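Local coordinates for protein inactive poly [ADP-ribose] polymerase RCD1 (Arabidopsis thaliana, PDB 5NGO) that is an inactive member of the poly(ADP-ribose) polymerase family, bound by the downy mildew effector HaRxL106, which thereby suppresses plant immunity, at residues V77-G83 with M170-P176; A141-S145 with V165-N169; L67-R71 with Y112-E117. One frame throughout, in Å; residues are numbered along the deposited sequence.

Contact 1. Residues V77-G83 with M170-P176; sequences VMMQGLG and MNTHIFP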
loop_
_atom_site.group_PDB
_atom_site.type_symbol
_atom_site.label_atom_id
_atom_site.label_comp_id
_atom_site.label_asym_id
_atom_site.label_seq_id
_atom_site.Cartn_x
_atom_site.Cartn_y
_atom_site.Cartn_z
ATOM N N VAL A 77 -2.550 -6.989 11.546
ATOM C CA VAL A 77 -2.222 -7.064 10.103
ATOM C C VAL A 77 -1.346 -8.198 9.595
ATOM O O VAL A 77 -1.598 -8.665 8.569
ATOM C CB VAL A 77 -1.671 -5.711 9.593
ATOM C CG1 VAL A 77 -0.180 -5.564 9.885
ATOM C CG2 VAL A 77 -1.958 -5.529 8.107
ATOM N N MET A 78 -0.379 -8.665 10.390
ATOM C CA MET A 78 0.544 -9.719 9.957
ATOM C C MET A 78 -0.030 -11.125 9.993
ATOM O O MET A 78 0.181 -11.883 9.058
ATOM C CB MET A 78 1.860 -9.659 10.746
ATOM C CG MET A 78 2.718 -8.431 10.341
ATOM S SD MET A 78 3.589 -8.814 8.764
ATOM C CE MET A 78 3.359 -7.293 7.849
ATOM N N MET A 79 -0.722 -11.485 11.063
ATOM C CA MET A 79 -1.156 -12.882 11.273
ATOM C C MET A 79 -2.410 -13.256 10.463
ATOM O O MET A 79 -2.440 -14.321 9.844
ATOM C CB MET A 79 -1.395 -13.135 12.764
ATOM C CG MET A 79 -1.447 -14.611 13.151
ATOM S SD MET A 79 -0.957 -14.960 14.845
ATOM C CE MET A 79 -1.689 -13.627 15.809
ATOM N N GLN A 80 -3.412 -12.387 10.466
ATOM C CA GLN A 80 -4.693 -12.669 9.824
ATOM C C GLN A 80 -4.851 -12.061 8.417
ATOM O O GLN A 80 -5.819 -12.346 7.729
ATOM C CB GLN A 80 -5.841 -12.236 10.739
ATOM C CG GLN A 80 -5.801 -12.884 12.114
ATOM C CD GLN A 80 -6.239 -11.927 13.191
ATOM O OE1 GLN A 80 -5.636 -11.850 14.269
ATOM N NE2 GLN A 80 -7.327 -11.207 12.931
ATOM N N GLY A 81 -3.894 -11.240 7.995
ATOM C CA GLY A 81 -3.901 -10.602 6.678
ATOM C C GLY A 81 -4.447 -9.179 6.573
ATOM O O GLY A 81 -4.688 -8.495 7.581
ATOM N N LEU A 82 -4.556 -8.720 5.330
ATOM C CA LEU A 82 -5.110 -7.399 5.023
ATOM C C LEU A 82 -6.641 -7.398 5.036
ATOM O O LEU A 82 -7.260 -6.313 5.016
ATOM C CB LEU A 82 -4.652 -6.893 3.648
ATOM C CG LEU A 82 -3.297 -6.250 3.476
ATOM C CD1 LEU A 82 -3.042 -5.157 4.505
ATOM C CD2 LEU A 82 -2.216 -7.320 3.559
ATOM N N GLY A 83 -7.267 -8.581 5.074
ATOM C CA GLY A 83 -8.712 -8.660 5.126
ATOM C C GLY A 83 -9.263 -8.554 6.523
ATOM O O GLY A 83 -10.134 -9.340 6.881
ATOM N N MET A 170 -4.922 -9.802 -2.321
ATOM C CA MET A 170 -4.522 -8.949 -1.214
ATOM C C MET A 170 -3.483 -9.584 -0.302
ATOM O O MET A 170 -2.620 -8.893 0.226
ATOM C CB MET A 170 -5.723 -8.471 -0.398
ATOM C CG MET A 170 -6.239 -9.430 0.624
ATOM S SD MET A 170 -7.513 -8.659 1.665
ATOM C CE MET A 170 -8.879 -8.498 0.512
ATOM N N ASN A 171 -3.554 -10.902 -0.127
ATOM C CA ASN A 171 -2.621 -11.606 0.753
ATOM C C ASN A 171 -1.362 -12.116 0.071
ATOM O O ASN A 171 -0.369 -12.369 0.756
ATOM C CB ASN A 171 -3.333 -12.747 1.479
ATOM C CG ASN A 171 -4.289 -12.237 2.554
ATOM O OD1 ASN A 171 -4.047 -11.208 3.162
ATOM N ND2 ASN A 171 -5.394 -12.939 2.773
ATOM N N THR A 172 -1.389 -12.247 -1.250
ATOM C CA THR A 172 -0.223 -12.679 -2.026
ATOM C C THR A 172 0.627 -11.519 -2.551
ATOM O O THR A 172 1.831 -11.654 -2.659
ATOM C CB THR A 172 -0.688 -13.526 -3.243
ATOM O OG1 THR A 172 -1.760 -12.860 -3.914
ATOM C CG2 THR A 172 -1.163 -14.882 -2.810
ATOM N N HIS A 173 -0.001 -10.396 -2.868
ATOM C CA HIS A 173 0.624 -9.335 -3.669
ATOM C C HIS A 173 0.948 -8.061 -2.850
ATOM O O HIS A 173 1.404 -7.077 -3.438
ATOM C CB HIS A 173 -0.309 -9.000 -4.841
ATOM C CG HIS A 173 -0.342 -10.048 -5.915
ATOM N ND1 HIS A 173 0.544 -9.989 -6.949
ATOM C CD2 HIS A 173 -1.167 -11.092 -6.189
ATOM C CE1 HIS A 173 0.318 -10.984 -7.794
ATOM N NE2 HIS A 173 -0.728 -11.656 -7.357
ATOM N N ILE A 174 0.729 -8.074 -1.528
ATOM C CA ILE A 174 1.042 -6.919 -0.673
ATOM C C ILE A 174 1.815 -7.366 0.565
ATOM O O ILE A 174 1.349 -8.226 1.292
ATOM C CB ILE A 174 -0.236 -6.171 -0.207
ATOM C CG1 ILE A 174 -1.054 -5.722 -1.410
ATOM C CG2 ILE A 174 0.142 -4.956 0.669
ATOM C CD1 ILE A 174 -2.417 -5.168 -1.066
ATOM N N PHE A 175 2.989 -6.794 0.790
ATOM C CA PHE A 175 3.699 -7.005 2.040
ATOM C C PHE A 175 3.819 -5.666 2.796
ATOM O O PHE A 175 4.582 -4.801 2.379
ATOM C CB PHE A 175 5.085 -7.605 1.814
ATOM C CG PHE A 175 5.881 -7.744 3.070
ATOM C CD1 PHE A 175 5.481 -8.602 4.077
ATOM C CD2 PHE A 175 7.020 -6.980 3.266
ATOM C CE1 PHE A 175 6.212 -8.725 5.249
ATOM C CE2 PHE A 175 7.766 -7.091 4.444
ATOM C CZ PHE A 175 7.359 -7.953 5.432
ATOM N N PRO A 176 3.067 -5.498 3.904
ATOM C CA PRO A 176 3.240 -4.338 4.780
ATOM C C PRO A 176 4.549 -4.374 5.489
ATOM O O PRO A 176 4.809 -5.321 6.173
ATOM C CB PRO A 176 2.075 -4.452 5.781
ATOM C CG PRO A 176 1.291 -5.635 5.390
ATOM C CD PRO A 176 2.087 -6.451 4.444
#

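Contact 2. Residues A141-S145 with V165-N169; sequences AQFFS and VWNIN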
loop_
_atom_site.group_PDB
_atom_site.type_symbol
_atom_site.label_atom_id
_atom_site.label_comp_id
_atom_site.label_asym_id
_atom_site.label_seq_id
_atom_site.Cartn_x
_atom_site.Cartn_y
_atom_site.Cartn_z
ATOM N N ALA A 141 -18.030 -1.129 -10.765
ATOM C CA ALA A 141 -18.332 -2.521 -10.407
ATOM C C ALA A 141 -17.171 -3.512 -10.593
ATOM O O ALA A 141 -17.392 -4.712 -10.449
ATOM C CB ALA A 141 -19.543 -2.996 -11.207
ATOM N N GLN A 142 -15.961 -3.049 -10.921
ATOM C CA GLN A 142 -14.846 -3.981 -11.153
ATOM C C GLN A 142 -14.300 -4.436 -9.799
ATOM O O GLN A 142 -14.056 -3.618 -8.916
ATOM C CB GLN A 142 -13.732 -3.354 -12.009
ATOM C CG GLN A 142 -12.705 -4.353 -12.527
ATOM C CD GLN A 142 -11.721 -3.777 -13.539
ATOM O OE1 GLN A 142 -11.826 -2.623 -13.927
ATOM N NE2 GLN A 142 -10.763 -4.594 -13.982
ATOM N N PHE A 143 -14.174 -5.750 -9.627
ATOM C CA PHE A 143 -13.555 -6.348 -8.431
ATOM C C PHE A 143 -12.450 -7.358 -8.777
ATOM O O PHE A 143 -11.863 -7.963 -7.878
ATOM C CB PHE A 143 -14.621 -6.959 -7.501
ATOM C CG PHE A 143 -15.454 -8.051 -8.132
ATOM C CD1 PHE A 143 -16.513 -7.736 -8.985
ATOM C CD2 PHE A 143 -15.215 -9.391 -7.832
ATOM C CE1 PHE A 143 -17.289 -8.732 -9.566
ATOM C CE2 PHE A 143 -16.000 -10.395 -8.393
ATOM C CZ PHE A 143 -17.039 -10.065 -9.263
ATOM N N PHE A 144 -12.135 -7.493 -10.064
ATOM C CA PHE A 144 -11.036 -8.319 -10.500
ATOM C C PHE A 144 -10.431 -7.827 -11.817
ATOM O O PHE A 144 -10.960 -6.941 -12.472
ATOM C CB PHE A 144 -11.442 -9.800 -10.562
ATOM C CG PHE A 144 -12.487 -10.128 -11.604
ATOM C CD1 PHE A 144 -13.842 -10.078 -11.282
ATOM C CD2 PHE A 144 -12.120 -10.498 -12.904
ATOM C CE1 PHE A 144 -14.822 -10.401 -12.235
ATOM C CE2 PHE A 144 -13.098 -10.810 -13.856
ATOM C CZ PHE A 144 -14.444 -10.761 -13.523
ATOM N N SER A 145 -9.285 -8.400 -12.161
ATOM C CA SER A 145 -8.566 -8.099 -13.382
ATOM C C SER A 145 -9.481 -8.056 -14.607
ATOM O O SER A 145 -10.218 -8.997 -14.869
ATOM C CB SER A 145 -7.498 -9.167 -13.604
ATOM O OG SER A 145 -6.678 -8.824 -14.699
ATOM N N VAL A 165 -5.307 -3.139 -5.754
ATOM C CA VAL A 165 -4.987 -4.561 -5.693
ATOM C C VAL A 165 -6.301 -5.291 -5.446
ATOM O O VAL A 165 -7.008 -4.996 -4.467
ATOM C CB VAL A 165 -3.970 -4.862 -4.586
ATOM C CG1 VAL A 165 -3.785 -6.354 -4.409
ATOM C CG2 VAL A 165 -2.654 -4.177 -4.895
ATOM N N TRP A 166 -6.630 -6.236 -6.334
ATOM C CA TRP A 166 -7.934 -6.952 -6.256
ATOM C C TRP A 166 -7.982 -7.845 -5.018
ATOM O O TRP A 166 -6.950 -8.309 -4.545
ATOM C CB TRP A 166 -8.195 -7.785 -7.511
ATOM C CG TRP A 166 -8.011 -6.993 -8.759
ATOM C CD1 TRP A 166 -7.040 -7.163 -9.715
ATOM C CD2 TRP A 166 -8.767 -5.844 -9.151
ATOM N NE1 TRP A 166 -7.174 -6.212 -10.689
ATOM C CE2 TRP A 166 -8.221 -5.385 -10.364
ATOM C CE3 TRP A 166 -9.860 -5.166 -8.595
ATOM C CZ2 TRP A 166 -8.743 -4.283 -11.046
ATOM C CZ3 TRP A 166 -10.378 -4.073 -9.261
ATOM C CH2 TRP A 166 -9.821 -3.638 -10.481
ATOM N N ASN A 167 -9.185 -8.081 -4.501
ATOM C CA ASN A 167 -9.361 -8.846 -3.259
ATOM C C ASN A 167 -8.649 -10.193 -3.275
ATOM O O ASN A 167 -7.969 -10.525 -2.309
ATOM C CB ASN A 167 -10.842 -9.006 -2.929
ATOM C CG ASN A 167 -11.443 -7.726 -2.351
ATOM O OD1 ASN A 167 -10.817 -6.667 -2.360
ATOM N ND2 ASN A 167 -12.668 -7.813 -1.850
ATOM N N ILE A 168 -8.749 -10.912 -4.377
ATOM C CA ILE A 168 -8.072 -12.195 -4.560
ATOM C C ILE A 168 -6.543 -12.124 -4.339
ATOM O O ILE A 168 -5.922 -13.087 -3.899
ATOM C CB ILE A 168 -8.390 -12.856 -5.944
ATOM C CG1 ILE A 168 -7.988 -11.989 -7.158
ATOM C CG2 ILE A 168 -9.831 -13.329 -6.033
ATOM C CD1 ILE A 168 -7.700 -12.797 -8.394
ATOM N N ASN A 169 -5.951 -10.970 -4.627
ATOM C CA ASN A 169 -4.506 -10.787 -4.554
ATOM C C ASN A 169 -4.019 -10.152 -3.248
ATOM O O ASN A 169 -2.817 -10.004 -3.070
ATOM C CB ASN A 169 -4.055 -9.919 -5.734
ATOM C CG ASN A 169 -4.268 -10.598 -7.092
ATOM O OD1 ASN A 169 -4.330 -11.821 -7.193
ATOM N ND2 ASN A 169 -4.390 -9.793 -8.140
#

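Contact 3. Residues L67-R71 with Y112-E117; sequences LPAKR and YCDVDE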
loop_
_atom_site.group_PDB
_atom_site.type_symbol
_atom_site.label_atom_id
_atom_site.label_comp_id
_atom_site.label_asym_id
_atom_site.label_seq_id
_atom_site.Cartn_x
_atom_site.Cartn_y
_atom_site.Cartn_z
ATOM N N LEU A 67 -0.311 2.705 2.322
ATOM C CA LEU A 67 -1.615 2.232 2.742
ATOM C C LEU A 67 -2.047 2.987 4.002
ATOM O O LEU A 67 -1.399 2.857 5.042
ATOM C CB LEU A 67 -1.529 0.716 3.046
ATOM C CG LEU A 67 -2.822 0.042 3.509
ATOM C CD1 LEU A 67 -3.928 0.141 2.455
ATOM C CD2 LEU A 67 -2.524 -1.432 3.801
ATOM N N PRO A 68 -3.125 3.771 3.941
ATOM C CA PRO A 68 -3.640 4.401 5.164
ATOM C C PRO A 68 -4.075 3.384 6.179
ATOM O O PRO A 68 -4.734 2.381 5.803
ATOM C CB PRO A 68 -4.830 5.221 4.680
ATOM C CG PRO A 68 -4.647 5.364 3.177
ATOM C CD PRO A 68 -3.883 4.188 2.741
ATOM N N ALA A 69 -3.695 3.584 7.438
ATOM C CA ALA A 69 -4.030 2.640 8.499
ATOM C C ALA A 69 -4.554 3.378 9.718
ATOM O O ALA A 69 -4.862 4.564 9.645
ATOM C CB ALA A 69 -2.797 1.812 8.846
ATOM N N LYS A 70 -4.680 2.675 10.828
ATOM C CA LYS A 70 -5.026 3.254 12.113
ATOM C C LYS A 70 -4.369 2.404 13.178
ATOM O O LYS A 70 -4.061 1.228 12.925
ATOM C CB LYS A 70 -6.541 3.322 12.301
ATOM C CG LYS A 70 -7.244 2.004 11.997
ATOM C CD LYS A 70 -8.737 2.178 12.029
ATOM C CE LYS A 70 -9.452 1.180 11.111
ATOM N NZ LYS A 70 -10.928 1.372 11.168
ATOM N N ARG A 71 -4.173 2.968 14.367
ATOM C CA ARG A 71 -3.546 2.250 15.488
ATOM C C ARG A 71 -4.187 0.864 15.732
ATOM O O ARG A 71 -3.479 -0.130 15.895
ATOM C CB ARG A 71 -3.578 3.093 16.762
ATOM C CG ARG A 71 -3.256 2.354 18.056
ATOM C CD ARG A 71 -2.848 3.305 19.176
ATOM N NE ARG A 71 -4.013 3.955 19.791
ATOM C CZ ARG A 71 -4.907 3.368 20.601
ATOM N NH1 ARG A 71 -4.822 2.071 20.912
ATOM N NH2 ARG A 71 -5.928 4.088 21.064
ATOM N N TYR A 112 -6.648 10.788 5.161
ATOM C CA TYR A 112 -7.526 9.635 5.313
ATOM C C TYR A 112 -6.949 8.603 6.338
ATOM O O TYR A 112 -7.596 7.594 6.612
ATOM C CB TYR A 112 -7.807 9.090 3.917
ATOM C CG TYR A 112 -8.879 8.031 3.819
ATOM C CD1 TYR A 112 -8.567 6.686 4.001
ATOM C CD2 TYR A 112 -10.199 8.368 3.530
ATOM C CE1 TYR A 112 -9.540 5.681 3.892
ATOM C CE2 TYR A 112 -11.195 7.382 3.416
ATOM C CZ TYR A 112 -10.855 6.042 3.596
ATOM O OH TYR A 112 -11.822 5.071 3.489
ATOM N N CYS A 113 -5.793 8.910 6.934
ATOM C CA CYS A 113 -5.307 8.196 8.101
ATOM C C CYS A 113 -5.952 8.713 9.382
ATOM O O CYS A 113 -5.742 9.857 9.756
ATOM C CB CYS A 113 -3.778 8.320 8.219
ATOM S SG CYS A 113 -2.817 7.694 6.805
ATOM N N ASP A 114 -6.745 7.872 10.035
ATOM C CA ASP A 114 -7.445 8.223 11.280
ATOM C C ASP A 114 -6.528 8.670 12.414
ATOM O O ASP A 114 -5.561 7.993 12.744
ATOM C CB ASP A 114 -8.277 7.042 11.794
ATOM C CG ASP A 114 -9.523 6.780 10.954
ATOM O OD1 ASP A 114 -9.601 7.229 9.781
ATOM O OD2 ASP A 114 -10.424 6.094 11.476
ATOM N N VAL A 115 -6.862 9.801 13.011
ATOM C CA VAL A 115 -6.239 10.264 14.249
ATOM C C VAL A 115 -6.628 9.349 15.421
ATOM O O VAL A 115 -7.780 8.965 15.547
ATOM C CB VAL A 115 -6.636 11.740 14.533
ATOM C CG1 VAL A 115 -6.481 12.114 15.987
ATOM C CG2 VAL A 115 -5.819 12.678 13.680
ATOM N N ASP A 116 -5.645 8.997 16.249
ATOM C CA ASP A 116 -5.886 8.263 17.499
ATOM C C ASP A 116 -6.077 9.266 18.653
ATOM O O ASP A 116 -6.123 10.475 18.430
ATOM C CB ASP A 116 -4.765 7.237 17.776
ATOM C CG ASP A 116 -3.422 7.861 18.200
ATOM O OD1 ASP A 116 -3.307 9.091 18.407
ATOM O OD2 ASP A 116 -2.450 7.081 18.333
ATOM N N GLU A 117 -6.164 8.761 19.881
ATOM C CA GLU A 117 -6.449 9.611 21.035
ATOM C C GLU A 117 -5.438 10.761 21.255
ATOM O O GLU A 117 -5.790 11.774 21.855
ATOM C CB GLU A 117 -6.591 8.773 22.300
ATOM C CG GLU A 117 -5.338 8.013 22.706
ATOM C CD GLU A 117 -5.579 7.096 23.887
ATOM O OE1 GLU A 117 -5.855 5.895 23.650
ATOM O OE2 GLU A 117 -5.486 7.554 25.057
HETATM O O HOH W 1 -4.075 6.524 11.168
#

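Contact 1. Residues V77-G83 with M170-P176
L82 is the centre of this mostly apolar packing. Its CA-to-CB bond points toward 170-176, and its m, m rotamer sets CD2 4.3 Å from P176 CG and 4.4 Å from I174 CB. L82 CB meets M170 SD at 3.9 Å. M170, in a p, t, p conformation, lays its sulfur along the backbone of 77-83, with SD 3.4 Å from G83 N. M78 fills the other end. Its CA-to-CB bond points sideways, but chi1 and chi2 are both m, and the bent chain brings M78 CE to 3.6 Å from P176 CG and 4.1 Å from F175 CE1. M78 CE also lies 3.0 Å from P176 O. The F175 CA-to-CB bond points away, yet its ring reaches this methyl. V77 CG2 is looser, 4.2 Å from P176 CG.

One polar link joins the segments: L82 N gives a weak hydrogen bond to N171 OD1 at 3.3 Å. The N171 CA-to-CB bond is sideways, but chi1 m brings its side-chain oxygen OD1 there. G81, the first residue after the weakly bonded helix 77-80, has positive phi. A CB on G81 would clash with N171 OD1 and crowd the carbonyl O of Q80.

The contact packs helix 77-80 and the turn after it against the start of strand 174-182 and the loop that leads into it, in the PARP catalytic-domain fold, here of an inactive member. Helix 37-57 lies alongside: its A39 touches M78, and R42 NE hydrogen-bonds to M78 O. I98 of strand 98-102 meets M170 and I174, while C126 and V124 of strand 121-129 back I174 and P176.

Contact 2. Residues A141-S145 with V165-N169
This is a surface contact between two loops of the PARP-type domain, with the backbone of 141-145 laid over a buried tryptophan. W166 is the main partner on the other side. Its CA-to-CB bond points toward 141-145, and its m rotamer places the indole under that backbone. F144 N and S145 N lie over one ring face, with F144 N 3.6 Å from W166 CE3. F143 C comes to 3.4 Å from W166 CE3. S145 N and W166 NE1 are 3.4 Å apart, but both are donors and do not bond. The F143 and F144 CA-to-CB bonds point away. Q142 sits by the six-membered ring, with NE2 3.6 Å from W166 CZ2. Q142 NE2 hydrogen-bonds to F144 O at 2.8 Å, which ties the loop to itself.

The 141-145 loop falls between strands 134-135 and 153-154, and E134 OE1 takes a second bond from Q142 NE2. The 165-169 loop leaves strand 162-165 for strand 174-182, with V165 packed on L100 of strand 98-102.

Contact 3. Residues L67-R71 with Y112-E117
P68 overlaps C113 and the edge of the Y112 ring: P68 CB is 3.8 Å from C113 SG and 4.1 Å from Y112 CD1. The end-to-end directions of 68-71 and 112-117 differ by 12°. Water 1 lies 2.6 Å from both A69 O and D114 O and bridges the two backbones by hydrogen bonds. K70 CB meets D114 CB at 4.1 Å. At the far end the chemistry turns ionic. The R71 CA-to-CB bond points toward 112-117, and R71 NH2 forms a salt bridge with E117 OE1 at 3.2 Å. A second, long salt bridge links R71 NE to D116 OD2 at 3.8 Å. D116 OD2 is also hydrogen-bonded to Y122 OH of strand 121-129. A69 adds a backbone hydrogen bond to Y122. The contact combines a water bridge between the backbones with a salt-bridge network of R71, D116 and E117. It joins the loop before strand 121-129 to strand 62-68 and the residues that follow it, in the mixed sheet of the PARP catalytic fold.

Overall arrangement
Contact 1 is buried, contact 3 partly buried, and contact 2 lies at the surface. The chemistry follows. Contact 1 is mainly aliphatic and methionine packing. Contact 2 sets backbone atoms over an indole. Contact 3 passes from apolar overlap to water and charge. Contacts 1 and 3 both reach the central sheet, and L82 CD1 packs on L67 CD2 at 3.8 Å. Their segments alternate along the chain. Contacts 1 and 2 also touch, through I174 CD1 and V165 CG1 at 3.8 Å, and 165-169 leads directly into 170-176. Contacts 2 and 3 do not touch: their centres are about 24 Å apart.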